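Local coordinates for protein carbohydrate deacetylase Agd3 (Neosartorya fumigata, PDB 6NWZ) that removes acetyl groups from the N-acetylated sugars of the exopolysaccharide galactosaminogalactan and is required for biofilm formation by this fungus, at residues R637-T642 and V667-S672; V626-T631 and V674-S679. All coordinates share one frame; numbering follows the deposited sequence.

Contact 1. Residues R637-T642 and V667-S672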
ATOM      1  N   ARG A 637     -15.436  10.794  11.073  1.00 55.63           N
ATOM      2  CA  ARG A 637     -14.931  10.850   9.713  1.00 49.59           C
ATOM      3  C   ARG A 637     -16.023  10.511   8.707  1.00 54.70           C
ATOM      4  O   ARG A 637     -16.997   9.825   9.038  1.00 56.36           O
ATOM      5  CB  ARG A 637     -13.763   9.870   9.542  1.00 47.18           C
ATOM      6  CG  ARG A 637     -12.596  10.127  10.472  1.00 44.21           C
ATOM      7  CD  ARG A 637     -11.792  11.319  10.008  1.00 50.05           C
ATOM      8  NE  ARG A 637     -10.600  11.519  10.822  1.00 48.97           N
ATOM      9  CZ  ARG A 637      -9.654  12.406  10.543  1.00 48.06           C
ATOM     10  NH1 ARG A 637      -9.764  13.172   9.467  1.00 47.90           N
ATOM     11  NH2 ARG A 637      -8.598  12.528  11.336  1.00 46.57           N
ATOM     12  N   PRO A 638     -15.898  10.977   7.468  1.00 53.79           N
ATOM     13  CA  PRO A 638     -16.860  10.575   6.438  1.00 58.66           C
ATOM     14  C   PRO A 638     -16.657   9.126   6.030  1.00 60.90           C
ATOM     15  O   PRO A 638     -15.548   8.586   6.083  1.00 53.36           O
ATOM     16  CB  PRO A 638     -16.560  11.531   5.278  1.00 46.48           C
ATOM     17  CG  PRO A 638     -15.138  11.898   5.466  1.00 42.41           C
ATOM     18  CD  PRO A 638     -14.921  11.952   6.953  1.00 52.26           C
ATOM     19  N   ILE A 639     -17.754   8.499   5.623  1.00 62.15           N
ATOM     20  CA  ILE A 639     -17.773   7.097   5.217  1.00 46.46           C
ATOM     21  C   ILE A 639     -17.684   7.047   3.696  1.00 52.19           C
ATOM     22  O   ILE A 639     -18.543   7.633   3.019  1.00 65.97           O
ATOM     23  CB  ILE A 639     -19.042   6.384   5.710  1.00 48.22           C
ATOM     24  CG1 ILE A 639     -19.247   6.608   7.209  1.00 45.11           C
ATOM     25  CG2 ILE A 639     -18.964   4.901   5.409  1.00 43.15           C
ATOM     26  CD1 ILE A 639     -18.068   6.195   8.050  1.00 53.75           C
ATOM     27  N   PRO A 640     -16.691   6.371   3.122  1.00 47.20           N
ATOM     28  CA  PRO A 640     -16.611   6.273   1.661  1.00 53.20           C
ATOM     29  C   PRO A 640     -17.637   5.297   1.107  1.00 53.82           C
ATOM     30  O   PRO A 640     -17.916   4.251   1.699  1.00 49.04           O
ATOM     31  CB  PRO A 640     -15.184   5.768   1.422  1.00 46.11           C
ATOM     32  CG  PRO A 640     -14.874   4.978   2.650  1.00 34.74           C
ATOM     33  CD  PRO A 640     -15.572   5.680   3.788  1.00 44.10           C
ATOM     34  N   VAL A 641     -18.209   5.654  -0.042  1.00 48.22           N
ATOM     35  CA  VAL A 641     -19.161   4.809  -0.755  1.00 49.94           C
ATOM     36  C   VAL A 641     -18.788   4.814  -2.229  1.00 52.12           C
ATOM     37  O   VAL A 641     -18.682   5.882  -2.841  1.00 51.36           O
ATOM     38  CB  VAL A 641     -20.616   5.280  -0.561  1.00 42.66           C
ATOM     39  CG1 VAL A 641     -21.589   4.309  -1.225  1.00 41.31           C
ATOM     40  CG2 VAL A 641     -20.937   5.416   0.912  1.00 43.87           C
ATOM     41  N   THR A 642     -18.586   3.628  -2.791  1.00 52.12           N
ATOM     42  CA  THR A 642     -18.167   3.471  -4.177  1.00 44.67           C
ATOM     43  C   THR A 642     -19.373   3.132  -5.045  1.00 42.34           C
ATOM     44  O   THR A 642     -20.108   2.181  -4.752  1.00 40.13           O
ATOM     45  CB  THR A 642     -17.097   2.382  -4.288  1.00 39.10           C
ATOM     46  OG1 THR A 642     -15.938   2.786  -3.546  1.00 37.17           O
ATOM     47  CG2 THR A 642     -16.713   2.135  -5.741  1.00 30.97           C
ATOM     48  N   VAL A 667     -19.390  10.227   2.603  1.00 53.09           N
ATOM     49  CA  VAL A 667     -20.667  10.567   3.222  1.00 49.70           C
ATOM     50  C   VAL A 667     -20.443  10.889   4.693  1.00 60.15           C
ATOM     51  O   VAL A 667     -20.036  10.022   5.473  1.00 64.40           O
ATOM     52  CB  VAL A 667     -21.678   9.425   3.060  1.00 46.38           C
ATOM     53  CG1 VAL A 667     -23.056   9.875   3.521  1.00 50.46           C
ATOM     54  CG2 VAL A 667     -21.710   8.958   1.617  1.00 44.84           C
ATOM     55  N   GLN A 668     -20.727  12.132   5.075  1.00 63.26           N
ATOM     56  CA  GLN A 668     -20.568  12.586   6.452  1.00 68.57           C
ATOM     57  C   GLN A 668     -21.861  12.315   7.215  1.00 72.20           C
ATOM     58  O   GLN A 668     -22.877  12.979   6.986  1.00 69.90           O
ATOM     59  CB  GLN A 668     -20.207  14.069   6.489  1.00 66.80           C
ATOM     60  CG  GLN A 668     -19.809  14.574   7.869  1.00 70.56           C
ATOM     61  CD  GLN A 668     -18.617  13.828   8.439  1.00 78.10           C
ATOM     62  OE1 GLN A 668     -17.517  13.872   7.886  1.00 73.98           O
ATOM     63  NE2 GLN A 668     -18.833  13.130   9.549  1.00 93.07           N
ATOM     64  N   LEU A 669     -21.823  11.340   8.121  1.00 65.04           N
ATOM     65  CA  LEU A 669     -22.974  11.014   8.949  1.00 59.99           C
ATOM     66  C   LEU A 669     -22.997  11.907  10.183  1.00 68.04           C
ATOM     67  O   LEU A 669     -21.959  12.152  10.806  1.00 57.70           O
ATOM     68  CB  LEU A 669     -22.947   9.542   9.364  1.00 54.94           C
ATOM     69  CG  LEU A 669     -23.010   8.511   8.234  1.00 52.79           C
ATOM     70  CD1 LEU A 669     -23.137   7.104   8.797  1.00 52.52           C
ATOM     71  CD2 LEU A 669     -24.154   8.820   7.283  1.00 53.66           C
ATOM     72  N   SER A 670     -24.196  12.392  10.532  1.00 70.08           N
ATOM     73  CA  SER A 670     -24.336  13.350  11.622  1.00 63.65           C
ATOM     74  C   SER A 670     -25.509  13.030  12.539  1.00 76.86           C
ATOM     75  O   SER A 670     -25.957  13.910  13.283  1.00 77.84           O
ATOM     76  CB  SER A 670     -24.507  14.769  11.077  1.00 64.72           C
ATOM     77  OG  SER A 670     -23.453  15.102  10.193  1.00 76.08           O
ATOM     78  N   GLY A 671     -26.023  11.805  12.505  1.00 82.19           N
ATOM     79  CA  GLY A 671     -27.157  11.450  13.337  1.00 73.83           C
ATOM     80  C   GLY A 671     -28.242  10.731  12.567  1.00 79.12           C
ATOM     81  O   GLY A 671     -28.905   9.836  13.100  1.00 81.02           O
ATOM     82  N   SER A 672     -28.430  11.114  11.310  1.00 90.18           N
ATOM     83  CA  SER A 672     -29.412  10.495  10.443  1.00 87.89           C
ATOM     84  C   SER A 672     -28.719   9.706   9.337  1.00 79.70           C
ATOM     85  O   SER A 672     -27.640  10.092   8.875  1.00 83.48           O
ATOM     86  CB  SER A 672     -30.340  11.546   9.817  1.00 79.13           C
TER
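Ile639 and Val667 hold each other through both of their backbone polar groups. Ile639 N gives its hydrogen to Val667 O at 2.7 Å, almost straight at 175°, and Val667 N returns the bond to Ile639 O at 2.8 Å. Val667 O also takes a CA-H contact from Pro638 CA at 3.4 Å. Beside this pair the amide end of Gln668 comes up against the proline ring, with OE1 of Gln668 3.4 Å from Pro638 CD. A bend at chi2 (59°) turns the Gln668 chain back to reach it, and since the proline nitrogen has no hydrogen to offer, this is contact without a bond. On the inner side, methyl meets methyl where Val641 CG2 lies 3.7 Å from Val667 CG2, and Leu669 CD1 approaches Ile639 CG1 more loosely. Further out, Val628 of strand 622-629 touches the side chains of Ile639, Val641 and Leu669, while Arg637 turns off to helix 594-607, bound to Gln606 and salt-bridged to Glu599. Ile639 with Val667 is thus an antiparallel hydrogen-bonded pair at one end of strands 639-643 and 663-667, neighbours in a three-stranded antiparallel sheet of the C-terminal domain.

Contact 2. Residues V626-T631 and V674-S679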
ATOM      1  N   VAL A 626     -29.241   3.035  -2.072  1.00 76.80           N
ATOM      2  CA  VAL A 626     -28.388   2.575  -0.983  1.00 61.30           C
ATOM      3  C   VAL A 626     -28.557   3.518   0.202  1.00 59.02           C
ATOM      4  O   VAL A 626     -28.942   4.679   0.052  1.00 51.29           O
ATOM      5  CB  VAL A 626     -26.899   2.492  -1.385  1.00 51.28           C
ATOM      6  CG1 VAL A 626     -26.687   1.404  -2.415  1.00 51.45           C
ATOM      7  CG2 VAL A 626     -26.418   3.830  -1.919  1.00 46.99           C
ATOM      8  N   THR A 627     -28.253   3.003   1.393  1.00 62.02           N
ATOM      9  CA  THR A 627     -28.347   3.766   2.632  1.00 61.78           C
ATOM     10  C   THR A 627     -27.089   3.541   3.455  1.00 66.59           C
ATOM     11  O   THR A 627     -26.695   2.395   3.696  1.00 69.29           O
ATOM     12  CB  THR A 627     -29.587   3.372   3.446  1.00 62.11           C
ATOM     13  OG1 THR A 627     -30.769   3.673   2.693  1.00 60.75           O
ATOM     14  CG2 THR A 627     -29.627   4.125   4.769  1.00 55.94           C
ATOM     15  N   VAL A 628     -26.465   4.636   3.882  1.00 63.44           N
ATOM     16  CA  VAL A 628     -25.248   4.603   4.682  1.00 56.29           C
ATOM     17  C   VAL A 628     -25.631   4.729   6.147  1.00 56.32           C
ATOM     18  O   VAL A 628     -26.427   5.602   6.514  1.00 69.47           O
ATOM     19  CB  VAL A 628     -24.284   5.730   4.279  1.00 57.50           C
ATOM     20  CG1 VAL A 628     -23.034   5.678   5.132  1.00 51.57           C
ATOM     21  CG2 VAL A 628     -23.945   5.634   2.807  1.00 51.74           C
ATOM     22  N   THR A 629     -25.056   3.870   6.986  1.00 52.08           N
ATOM     23  CA  THR A 629     -25.348   3.871   8.410  1.00 57.87           C
ATOM     24  C   THR A 629     -24.064   3.639   9.192  1.00 67.01           C
ATOM     25  O   THR A 629     -23.052   3.195   8.648  1.00 75.00           O
ATOM     26  CB  THR A 629     -26.369   2.791   8.781  1.00 54.16           C
ATOM     27  OG1 THR A 629     -25.950   1.541   8.222  1.00 59.15           O
ATOM     28  CG2 THR A 629     -27.749   3.145   8.253  1.00 55.90           C
ATOM     29  N   ALA A 630     -24.131   3.936  10.485  1.00 68.24           N
ATOM     30  CA  ALA A 630     -23.040   3.679  11.417  1.00 54.83           C
ATOM     31  C   ALA A 630     -23.636   3.631  12.819  1.00 56.19           C
ATOM     32  O   ALA A 630     -24.842   3.814  13.003  1.00 63.50           O
ATOM     33  CB  ALA A 630     -21.943   4.740  11.300  1.00 52.44           C
ATOM     34  N   THR A 631     -22.783   3.374  13.811  1.00 61.45           N
ATOM     35  CA  THR A 631     -23.229   3.346  15.201  1.00 63.37           C
ATOM     36  C   THR A 631     -23.791   4.703  15.608  1.00 69.24           C
ATOM     37  O   THR A 631     -23.054   5.694  15.677  1.00 65.48           O
ATOM     38  CB  THR A 631     -22.088   2.946  16.137  1.00 61.08           C
ATOM     39  OG1 THR A 631     -21.515   1.710  15.691  1.00 63.85           O
ATOM     40  CG2 THR A 631     -22.607   2.773  17.558  1.00 61.96           C
ATOM     41  N   VAL A 674     -27.976   8.410   5.589  1.00 73.05           N
ATOM     42  CA  VAL A 674     -28.055   9.042   4.279  1.00 68.74           C
ATOM     43  C   VAL A 674     -28.412   7.990   3.241  1.00 62.51           C
ATOM     44  O   VAL A 674     -27.934   6.850   3.306  1.00 66.99           O
ATOM     45  CB  VAL A 674     -26.730   9.745   3.928  1.00 71.83           C
ATOM     46  CG1 VAL A 674     -26.856  10.505   2.613  1.00 67.17           C
ATOM     47  CG2 VAL A 674     -26.313  10.676   5.061  1.00 56.52           C
ATOM     48  N   THR A 675     -29.257   8.372   2.282  1.00 69.99           N
ATOM     49  CA  THR A 675     -29.709   7.482   1.220  1.00 64.03           C
ATOM     50  C   THR A 675     -29.472   8.128  -0.140  1.00 69.73           C
ATOM     51  O   THR A 675     -29.745   9.318  -0.331  1.00 77.83           O
ATOM     52  CB  THR A 675     -31.195   7.131   1.390  1.00 58.44           C
ATOM     53  OG1 THR A 675     -31.357   6.316   2.557  1.00 66.95           O
ATOM     54  CG2 THR A 675     -31.720   6.377   0.179  1.00 57.82           C
ATOM     55  N   PHE A 676     -28.956   7.338  -1.080  1.00 67.42           N
ATOM     56  CA  PHE A 676     -28.684   7.778  -2.440  1.00 61.74           C
ATOM     57  C   PHE A 676     -29.513   6.957  -3.418  1.00 56.44           C
ATOM     58  O   PHE A 676     -29.629   5.738  -3.274  1.00 63.39           O
ATOM     59  CB  PHE A 676     -27.192   7.640  -2.786  1.00 56.38           C
ATOM     60  CG  PHE A 676     -26.287   8.469  -1.921  1.00 50.27           C
ATOM     61  CD1 PHE A 676     -25.807   7.972  -0.721  1.00 50.20           C
ATOM     62  CD2 PHE A 676     -25.916   9.748  -2.309  1.00 49.40           C
ATOM     63  CE1 PHE A 676     -24.976   8.735   0.078  1.00 57.42           C
ATOM     64  CE2 PHE A 676     -25.085  10.516  -1.515  1.00 49.25           C
ATOM     65  CZ  PHE A 676     -24.614  10.008  -0.320  1.00 51.69           C
ATOM     66  N   THR A 677     -30.080   7.630  -4.414  1.00 59.42           N
ATOM     67  CA  THR A 677     -30.866   6.981  -5.455  1.00 60.24           C
ATOM     68  C   THR A 677     -30.014   6.802  -6.704  1.00 62.33           C
ATOM     69  O   THR A 677     -29.446   7.772  -7.218  1.00 70.66           O
ATOM     70  CB  THR A 677     -32.116   7.799  -5.781  1.00 56.95           C
ATOM     71  OG1 THR A 677     -33.043   7.702  -4.696  1.00 76.02           O
ATOM     72  CG2 THR A 677     -32.774   7.289  -7.052  1.00 57.33           C
ATOM     73  N   LEU A 678     -29.926   5.566  -7.188  1.00 51.21           N
ATOM     74  CA  LEU A 678     -29.169   5.290  -8.401  1.00 60.12           C
ATOM     75  C   LEU A 678     -29.867   5.906  -9.607  1.00 65.22           C
ATOM     76  O   LEU A 678     -31.063   5.689  -9.821  1.00 70.80           O
ATOM     77  CB  LEU A 678     -29.010   3.783  -8.597  1.00 51.48           C
ATOM     78  CG  LEU A 678     -27.746   3.114  -8.058  1.00 54.47           C
ATOM     79  CD1 LEU A 678     -27.454   3.535  -6.627  1.00 45.39           C
ATOM     80  CD2 LEU A 678     -27.896   1.607  -8.150  1.00 56.30           C
ATOM     81  N   SER A 679     -29.118   6.684 -10.393  1.00 52.85           N
ATOM     82  CA  SER A 679     -29.690   7.286 -11.594  1.00 59.08           C
ATOM     83  C   SER A 679     -30.141   6.214 -12.577  1.00 60.61           C
ATOM     84  O   SER A 679     -31.260   6.262 -13.100  1.00 69.57           O
ATOM     85  CB  SER A 679     -28.672   8.218 -12.247  1.00 58.89           C
ATOM     86  OG  SER A 679     -27.506   7.504 -12.615  1.00 48.30           O
TER
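Phe676 sets its side chain against two valines of the neighbouring strand: Val626 CG2 lies 4.0 Å from Phe676 CB, and Val628 CG2 comes to the ring edge, near its plane, 4.3 Å from Phe676 CE1. The two strands, 626-629 and 674-678, form an antiparallel pair in the C-terminal domain, their axes 160° apart in direction. Val626 with Phe676 and Val628 with Val674 are its hydrogen-bonded pairs. Val626 N bonds to Phe676 O, and Val628 N to Val674 O at 2.7 Å; the return bond from Val674 N to Val628 O is weak. The valines and the phenylalanine share one face, buried against strands 639-643 and 663-667, where Val665 and Val667 touch the Phe676 side chain. On its far side, strand 622-629 is bonded to strand 613-618, making it an inner strand.

Thr627 and Thr675 form the non-hydrogen-bonded pair between these two and point to the other, more open face. Here the backbones draw close, and Thr627 CA makes a CA-H contact with Val674 O at 3.2 Å. Both threonines put OG1 anti to the carbonyl carbon (chi1 -62° and -68°), which turns the hydroxyls toward each other across the strands: Thr627 OG1 and Thr675 OG1 hydrogen-bond at 2.7 Å.

Overall arrangement
Contacts 1 and 2 lie in two layers of the C-terminal domain, their centres 9 Å apart, and contact 1 is nested within the chain loop that contact 2 closes. Between them runs a shared apolar seam: Val641 CG2 meets Val628 CG2 at 3.6 Å, and Val667 CG2 touches Phe676 CE1 at the same distance. Contact 2 is mostly buried and joins regular strands over three successive pairs, with one apolar face and one that is polar and more open. Contact 1, with a single bridge, is only partly buried; its chain leaves strand 663-667 for a loop after Val667, so side-chain contacts at the margin of the sheet follow rather than further pairing.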